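Local coordinates for signal recognition particle 54 kDa protein (Aeropyrum pernix, PDB 7EPK) that belongs to the SRP54 family of signal recognition particle proteins, joining a helical bundle, a P-loop GTPase-type domain that holds GDP here, and a signal peptide binding domain, at residues Val47-Arg50 with Ile51-Ala55; Arg67-Met70 with Ile71-Tyr75; Leu198-Met201 with Lys202-Ser206. All coordinates share one frame; numbering follows the deposited sequence.

The three contacts come one after another along the chain, each a nine-residue run, about two and a half turns, within one helix. Contact 1 lies on helix 41-57 and contact 2 on helix 66-81, consecutive helices of the helical bundle domain whose contact centres are 11 Å apart. These two touch: Ile51 of contact 1 packs on Met70, Ile73 and Val74 of contact 2, and the two helices meet largely through apolar side chains. Contact 3 belongs to helix 194-208, packed on the central sheet of the GTPase domain near the nucleotide site. Its centre is 43 Å from contact 1 and 46 Å from contact 2, and it touches neither.

Contact 1 of 3, residues Val47-Arg50 with Ile51-Ala55; sequences VTRR and IKERA
Arg50 and Glu53 form a salt bridge one turn apart along helix 41-57. The two side chains run alongside each other and point the same way. The shortest link, from Arg50 NH2 to Glu53 OE2, spans 2.8 Å; it reaches the syn side of OE2 but is bent, with an N-H...O angle of 133°, and OE2 sits tilted out of the guanidinium plane. Glu53 OE1 lies at the guanidinium edge, in its plane, and takes two weak bonds, 3.4 Å from Arg50 NE and 3.3 Å from Arg50 NH2. The carboxylate is turned 45° against the guanidinium, so the two planes are far from coplanar. Bends at chi2 and chi3 of Arg50 fold its chain back beside Glu53. The remaining nitrogen, NH1, bonds to Asn46 OD1, and the CB of Arg49 sits over the centre of one guanidinium face, so the group is held at its edge and covered on that face.

This helix is part of the SRP54-type helical bundle, and its buried, apolar side carries Val47 and Ile51. Val47 CG2 lies 4.3 Å from Ile51 CD1, a loose apolar touch. Ile51 places CG1 beside its backbone N (chi1 -68°), which lays that branch against Val47 O. Both residues face helix 66-81, where Val47 meets Leu78, while Val47 also reaches Leu34 of helix 19-36.

Regular i to i+4 backbone bonds underlie all this, including Ile51 N to Val47 O at 2.9 Å and Glu53 N to Arg49 O at 3.0 Å. Arg49 crosses Glu53 at about a right angle, its CG 4.0 Å from Glu53 OE2. Farther along, Arg54 turns its guanidinium to Glu58 and to Glu76 of helix 66-81.

Contact 2 of 3, residues Arg67-Met70 with Ile71-Tyr75; sequences RDWM and IKIVY
The indole of Trp69 is met obliquely by two residues of the next turn, Lys72 near its six-membered ring and Ile73 near its five-membered ring. Ile73 CD1 makes an off-centre CH-pi contact, 4.3 Å from the centroid of the five-membered ring and 29° off its normal; its nearest ring atom is Trp69 NE1, at 3.9 Å. Lys72 approaches the other end of the indole, with NZ 3.8 Å from Trp69 CZ3 and CG 4.1 Å from Trp69 CE3. Trp69 holds CG anti to the backbone N (chi1 -174°), which carries the ring outward from the helix, where Lys72 and Ile73 lean toward it. Lys72 is bent at chi2 and chi4; its ammonium forms a salt bridge with Glu76, while its CG and NZ lie by the six-membered ring.

Met70 turns to the inside of the bundle, where it touches Phe12, Tyr19 and Val23. Val74 CG2 lies 3.4 Å from Met70 O, whose bond from Val74 N measures 2.9 Å. The turn is less regular at Ile73: its N reaches both Trp69 O and Met70 O, each time through a weak bond. Arg67 O accepts from Met70 N as well as Ile71 N.

Division of one helix among several neighbours is characteristic of a helical bundle, here the SRP54-type bundle domain: helices 4-13, 19-36 and 41-57 are the bundle neighbours of helix 66-81, while the additional helix 293-320 covers another face, where Asp68 pairs with Arg302 and Ile71 packs on Leu299.

Contact 3 of 3, residues Leu198-Met201 with Lys202-Ser206; sequences LDEM and KAIAS
Helix 194-208 packs against the central sheet of the P-loop GTPase-type domain, and Met201 and Ile204 are side chains that face inward from it. They lie side by side, pointing the same way, with Met201 CE 3.7 Å from Ile204 CD1. Met201 is bent at chi2 (-50°) and again at chi3 (91°), a double turn that brings its methyl to the isoleucine. Both reach strand 97-102, Met201 at Val102 and Ile204 at Leu100. The Met201 side chain is about 10 Å from the bound magnesium ion and about 11 Å from GDP, near the nucleotide site but not touching the ligand.

Glu200 crosses Ile204 obliquely, its CG 4.0 Å from Ile204 CD1. Its chain is extended beyond CG, which carries the carboxylate away from the helix to His135, where OE2 and His135 NE2 are hydrogen-bonded.

The backbone follows the helix: Ile204 N bonds to Glu200 O at 2.8 Å, nearly straight at 174°, whereas Ala203 N is held only by weak bonds to Asp199 O and Glu200 O. Asp199 OD1 and Lys202 NZ have opposite charges but stay 5.4 Å apart. At the next step Ala205 N donates to Met201 O across 2.7 Å.

Contact 1 of 3, residues Val47-Arg50 with Ile51-Ala55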
loop_
_atom_site.group_PDB
_atom_site.type_symbol
_atom_site.label_atom_id
_atom_site.label_comp_id
_atom_site.label_asym_id
_atom_site.label_seq_id
_atom_site.Cartn_x
_atom_site.Cartn_y
_atom_site.Cartn_z
ATOM N N VAL A 47 -18.316 0.866 4.961
ATOM C CA VAL A 47 -17.504 0.428 3.793
ATOM C C VAL A 47 -18.470 0.168 2.639
ATOM O O VAL A 47 -18.132 0.575 1.503
ATOM C CB VAL A 47 -16.595 -0.779 4.088
ATOM C CG1 VAL A 47 -17.343 -2.072 4.331
ATOM C CG2 VAL A 47 -15.580 -0.977 2.977
ATOM N N THR A 48 -19.636 -0.424 2.942
ATOM C CA THR A 48 -20.698 -0.745 1.949
ATOM C C THR A 48 -21.299 0.547 1.380
ATOM O O THR A 48 -21.669 0.524 0.185
ATOM C CB THR A 48 -21.802 -1.640 2.521
ATOM O OG1 THR A 48 -22.388 -0.919 3.596
ATOM C CG2 THR A 48 -21.291 -2.977 3.003
ATOM N N ARG A 49 -21.384 1.624 2.170
ATOM C CA ARG A 49 -21.920 2.921 1.674
ATOM C C ARG A 49 -20.854 3.593 0.809
ATOM O O ARG A 49 -21.238 4.220 -0.182
ATOM C CB ARG A 49 -22.389 3.862 2.791
ATOM C CG ARG A 49 -23.656 4.639 2.447
ATOM C CD ARG A 49 -24.823 3.683 2.186
ATOM N NE ARG A 49 -26.160 4.263 2.039
ATOM C CZ ARG A 49 -26.928 4.740 3.026
ATOM N NH1 ARG A 49 -26.481 4.755 4.272
ATOM N NH2 ARG A 49 -28.140 5.216 2.763
ATOM N N ARG A 50 -19.572 3.463 1.158
ATOM C CA ARG A 50 -18.472 4.011 0.326
ATOM C C ARG A 50 -18.548 3.298 -1.027
ATOM O O ARG A 50 -18.559 3.975 -2.074
ATOM C CB ARG A 50 -17.112 3.874 1.021
ATOM C CG ARG A 50 -16.555 5.178 1.585
ATOM C CD ARG A 50 -17.282 5.693 2.823
ATOM N NE ARG A 50 -18.443 6.525 2.526
ATOM C CZ ARG A 50 -19.351 6.935 3.421
ATOM N NH1 ARG A 50 -19.249 6.598 4.694
ATOM N NH2 ARG A 50 -20.369 7.686 3.036
ATOM N N ILE A 51 -18.691 1.978 -1.000
ATOM C CA ILE A 51 -18.849 1.156 -2.230
ATOM C C ILE A 51 -20.103 1.574 -3.017
ATOM O O ILE A 51 -19.951 1.811 -4.227
ATOM C CB ILE A 51 -18.823 -0.339 -1.904
ATOM C CG1 ILE A 51 -17.424 -0.750 -1.423
ATOM C CG2 ILE A 51 -19.263 -1.113 -3.136
ATOM C CD1 ILE A 51 -17.308 -2.144 -0.823
ATOM N N LYS A 52 -21.283 1.684 -2.399
ATOM C CA LYS A 52 -22.514 2.113 -3.121
ATOM C C LYS A 52 -22.278 3.455 -3.826
ATOM O O LYS A 52 -22.536 3.537 -5.037
ATOM C CB LYS A 52 -23.710 2.295 -2.187
ATOM C CG LYS A 52 -25.056 1.923 -2.791
ATOM C CD LYS A 52 -25.462 0.553 -2.304
ATOM C CE LYS A 52 -26.870 0.145 -2.651
ATOM N NZ LYS A 52 -27.306 -0.979 -1.787
ATOM N N GLU A 53 -21.845 4.483 -3.093
ATOM C CA GLU A 53 -21.628 5.851 -3.646
ATOM C C GLU A 53 -20.787 5.748 -4.926
ATOM O O GLU A 53 -21.169 6.355 -5.943
ATOM C CB GLU A 53 -20.944 6.777 -2.634
ATOM C CG GLU A 53 -21.886 7.336 -1.583
ATOM C CD GLU A 53 -21.227 7.707 -0.263
ATOM O OE1 GLU A 53 -19.981 7.841 -0.255
ATOM O OE2 GLU A 53 -21.956 7.837 0.760
ATOM N N ARG A 54 -19.681 5.006 -4.895
ATOM C CA ARG A 54 -18.773 4.928 -6.067
ATOM C C ARG A 54 -19.522 4.215 -7.209
ATOM O O ARG A 54 -19.500 4.748 -8.338
ATOM C CB ARG A 54 -17.431 4.316 -5.647
ATOM C CG ARG A 54 -16.656 5.214 -4.692
ATOM C CD ARG A 54 -15.221 4.787 -4.497
ATOM N NE ARG A 54 -14.513 4.745 -5.765
ATOM C CZ ARG A 54 -13.395 4.071 -5.976
ATOM N NH1 ARG A 54 -12.830 3.393 -4.994
ATOM N NH2 ARG A 54 -12.847 4.070 -7.171
ATOM N N ALA A 55 -20.232 3.115 -6.919
ATOM C CA ALA A 55 -21.033 2.346 -7.905
ATOM C C ALA A 55 -22.097 3.231 -8.576
ATOM O O ALA A 55 -22.485 2.929 -9.712
ATOM C CB ALA A 55 -21.649 1.135 -7.252
#

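Contact 2 of 3, residues Arg67-Met70 with Ile71-Tyr75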
loop_
_atom_site.group_PDB
_atom_site.type_symbol
_atom_site.label_atom_id
_atom_site.label_comp_id
_atom_site.label_asym_id
_atom_site.label_seq_id
_atom_site.Cartn_x
_atom_site.Cartn_y
_atom_site.Cartn_z
ATOM N N ARG A 67 -18.217 -6.422 -13.603
ATOM C CA ARG A 67 -17.752 -7.172 -12.411
ATOM C C ARG A 67 -16.335 -6.716 -12.075
ATOM O O ARG A 67 -16.101 -6.353 -10.905
ATOM C CB ARG A 67 -17.796 -8.684 -12.636
ATOM C CG ARG A 67 -19.202 -9.259 -12.559
ATOM C CD ARG A 67 -19.282 -10.653 -13.154
ATOM N NE ARG A 67 -20.648 -10.935 -13.533
ATOM C CZ ARG A 67 -21.423 -11.790 -12.910
ATOM N NH1 ARG A 67 -20.932 -12.491 -11.904
ATOM N NH2 ARG A 67 -22.681 -11.945 -13.294
ATOM N N ASP A 68 -15.434 -6.713 -13.062
ATOM C CA ASP A 68 -14.017 -6.308 -12.848
ATOM C C ASP A 68 -14.028 -4.927 -12.171
ATOM O O ASP A 68 -13.257 -4.732 -11.218
ATOM C CB ASP A 68 -13.178 -6.414 -14.133
ATOM C CG ASP A 68 -12.925 -7.846 -14.609
ATOM O OD1 ASP A 68 -13.103 -8.773 -13.789
ATOM O OD2 ASP A 68 -12.566 -8.036 -15.807
ATOM N N TRP A 69 -14.927 -4.033 -12.572
ATOM C CA TRP A 69 -14.950 -2.640 -12.062
ATOM C C TRP A 69 -15.449 -2.625 -10.623
ATOM O O TRP A 69 -15.173 -1.663 -9.901
ATOM C CB TRP A 69 -15.852 -1.761 -12.928
ATOM C CG TRP A 69 -15.822 -0.310 -12.573
ATOM C CD1 TRP A 69 -16.889 0.469 -12.232
ATOM C CD2 TRP A 69 -14.661 0.547 -12.554
ATOM N NE1 TRP A 69 -16.476 1.762 -12.013
ATOM C CE2 TRP A 69 -15.113 1.839 -12.193
ATOM C CE3 TRP A 69 -13.289 0.355 -12.794
ATOM C CZ2 TRP A 69 -14.240 2.926 -12.077
ATOM C CZ3 TRP A 69 -12.431 1.426 -12.680
ATOM C CH2 TRP A 69 -12.903 2.695 -12.327
ATOM N N MET A 70 -16.267 -3.599 -10.262
ATOM C CA MET A 70 -16.942 -3.584 -8.947
ATOM C C MET A 70 -15.938 -4.105 -7.921
ATOM O O MET A 70 -15.884 -3.520 -6.841
ATOM C CB MET A 70 -18.217 -4.440 -8.925
ATOM C CG MET A 70 -18.969 -4.339 -7.616
ATOM S SD MET A 70 -19.489 -2.657 -7.247
ATOM C CE MET A 70 -20.536 -3.006 -5.836
ATOM N N ILE A 71 -15.178 -5.149 -8.255
ATOM C CA ILE A 71 -14.135 -5.695 -7.349
ATOM C C ILE A 71 -13.050 -4.625 -7.155
ATOM O O ILE A 71 -12.578 -4.468 -6.020
ATOM C CB ILE A 71 -13.582 -7.019 -7.884
ATOM C CG1 ILE A 71 -14.661 -8.095 -7.875
ATOM C CG2 ILE A 71 -12.361 -7.450 -7.081
ATOM C CD1 ILE A 71 -15.259 -8.316 -6.504
ATOM N N LYS A 72 -12.706 -3.892 -8.211
ATOM C CA LYS A 72 -11.714 -2.790 -8.161
ATOM C C LYS A 72 -12.199 -1.731 -7.167
ATOM O O LYS A 72 -11.349 -1.062 -6.562
ATOM C CB LYS A 72 -11.516 -2.230 -9.572
ATOM C CG LYS A 72 -10.835 -0.874 -9.685
ATOM C CD LYS A 72 -9.336 -0.930 -9.647
ATOM C CE LYS A 72 -8.732 0.197 -10.445
ATOM N NZ LYS A 72 -9.510 1.447 -10.259
ATOM N N ILE A 73 -13.510 -1.572 -7.020
ATOM C CA ILE A 73 -14.130 -0.609 -6.068
ATOM C C ILE A 73 -14.169 -1.234 -4.668
ATOM O O ILE A 73 -13.985 -0.486 -3.684
ATOM C CB ILE A 73 -15.535 -0.189 -6.533
ATOM C CG1 ILE A 73 -15.463 0.827 -7.679
ATOM C CG2 ILE A 73 -16.335 0.341 -5.355
ATOM C CD1 ILE A 73 -16.822 1.325 -8.168
ATOM N N VAL A 74 -14.413 -2.543 -4.564
ATOM C CA VAL A 74 -14.517 -3.236 -3.244
ATOM C C VAL A 74 -13.120 -3.208 -2.599
ATOM O O VAL A 74 -12.982 -2.633 -1.510
ATOM C CB VAL A 74 -15.126 -4.645 -3.402
ATOM C CG1 VAL A 74 -14.928 -5.536 -2.189
ATOM C CG2 VAL A 74 -16.614 -4.543 -3.725
ATOM N N TYR A 75 -12.113 -3.726 -3.304
ATOM C CA TYR A 75 -10.675 -3.621 -2.958
ATOM C C TYR A 75 -10.388 -2.189 -2.479
ATOM O O TYR A 75 -10.112 -1.983 -1.291
ATOM C CB TYR A 75 -9.810 -4.048 -4.150
ATOM C CG TYR A 75 -8.344 -3.691 -4.051
ATOM C CD1 TYR A 75 -7.495 -4.350 -3.175
ATOM C CD2 TYR A 75 -7.793 -2.694 -4.842
ATOM C CE1 TYR A 75 -6.146 -4.024 -3.083
ATOM C CE2 TYR A 75 -6.449 -2.361 -4.764
ATOM C CZ TYR A 75 -5.616 -3.024 -3.878
ATOM O OH TYR A 75 -4.292 -2.686 -3.806
#

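Contact 3 of 3, residues Leu198-Met201 with Lys202-Ser206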
loop_
_atom_site.group_PDB
_atom_site.type_symbol
_atom_site.label_atom_id
_atom_site.label_comp_id
_atom_site.label_asym_id
_atom_site.label_seq_id
_atom_site.Cartn_x
_atom_site.Cartn_y
_atom_site.Cartn_z
ATOM N N LEU A 198 -1.126 1.887 34.503
ATOM C CA LEU A 198 -1.249 3.121 33.681
ATOM C C LEU A 198 -0.286 4.171 34.225
ATOM O O LEU A 198 0.457 4.766 33.421
ATOM C CB LEU A 198 -2.695 3.635 33.677
ATOM C CG LEU A 198 -3.547 3.235 32.467
ATOM C CD1 LEU A 198 -3.194 1.843 31.950
ATOM C CD2 LEU A 198 -5.031 3.310 32.805
ATOM N N ASP A 199 -0.273 4.370 35.539
ATOM C CA ASP A 199 0.598 5.394 36.175
ATOM C C ASP A 199 2.064 4.973 35.979
ATOM O O ASP A 199 2.953 5.861 35.934
ATOM C CB ASP A 199 0.176 5.640 37.630
ATOM C CG ASP A 199 -1.108 6.450 37.774
ATOM O OD1 ASP A 199 -1.981 6.349 36.880
ATOM O OD2 ASP A 199 -1.225 7.188 38.777
ATOM N N GLU A 200 2.326 3.672 35.831
ATOM C CA GLU A 200 3.707 3.161 35.636
ATOM C C GLU A 200 4.206 3.523 34.221
ATOM O O GLU A 200 5.370 4.032 34.101
ATOM C CB GLU A 200 3.751 1.661 35.918
ATOM C CG GLU A 200 5.171 1.129 36.006
ATOM C CD GLU A 200 5.291 -0.230 36.663
ATOM O OE1 GLU A 200 5.220 -1.238 35.935
ATOM O OE2 GLU A 200 5.473 -0.263 37.901
ATOM N N MET A 201 3.360 3.280 33.204
ATOM C CA MET A 201 3.602 3.592 31.766
ATOM C C MET A 201 3.856 5.101 31.616
ATOM O O MET A 201 4.901 5.492 31.042
ATOM C CB MET A 201 2.407 3.167 30.897
ATOM C CG MET A 201 2.093 1.660 30.879
ATOM S SD MET A 201 3.514 0.555 30.547
ATOM C CE MET A 201 4.090 0.256 32.218
ATOM N N LYS A 202 2.950 5.920 32.151
ATOM C CA LYS A 202 3.037 7.402 32.137
ATOM C C LYS A 202 4.356 7.872 32.761
ATOM O O LYS A 202 4.848 8.929 32.365
ATOM C CB LYS A 202 1.837 7.974 32.895
ATOM C CG LYS A 202 1.844 9.483 33.113
ATOM C CD LYS A 202 0.514 10.026 33.636
ATOM C CE LYS A 202 -0.676 9.683 32.754
ATOM N NZ LYS A 202 -1.929 10.332 33.216
ATOM N N ALA A 203 4.865 7.166 33.766
ATOM C CA ALA A 203 6.064 7.574 34.535
ATOM C C ALA A 203 7.292 7.170 33.715
ATOM O O ALA A 203 8.145 8.034 33.452
ATOM C CB ALA A 203 6.048 6.954 35.924
ATOM N N ILE A 204 7.338 5.903 33.299
ATOM C CA ILE A 204 8.365 5.375 32.356
ATOM C C ILE A 204 8.451 6.324 31.166
ATOM O O ILE A 204 9.568 6.730 30.822
ATOM C CB ILE A 204 8.041 3.946 31.888
ATOM C CG1 ILE A 204 8.176 2.938 33.030
ATOM C CG2 ILE A 204 8.904 3.569 30.688
ATOM C CD1 ILE A 204 7.439 1.644 32.775
ATOM N N ALA A 205 7.302 6.656 30.580
ATOM C CA ALA A 205 7.215 7.517 29.379
ATOM C C ALA A 205 7.901 8.851 29.680
ATOM O O ALA A 205 8.687 9.324 28.837
ATOM C CB ALA A 205 5.789 7.700 28.954
ATOM N N SER A 206 7.662 9.412 30.861
ATOM C CA SER A 206 8.168 10.755 31.238
ATOM C C SER A 206 9.700 10.724 31.321
ATOM O O SER A 206 10.342 11.663 30.791
ATOM C CB SER A 206 7.546 11.243 32.517
ATOM O OG SER A 206 7.684 12.653 32.622
#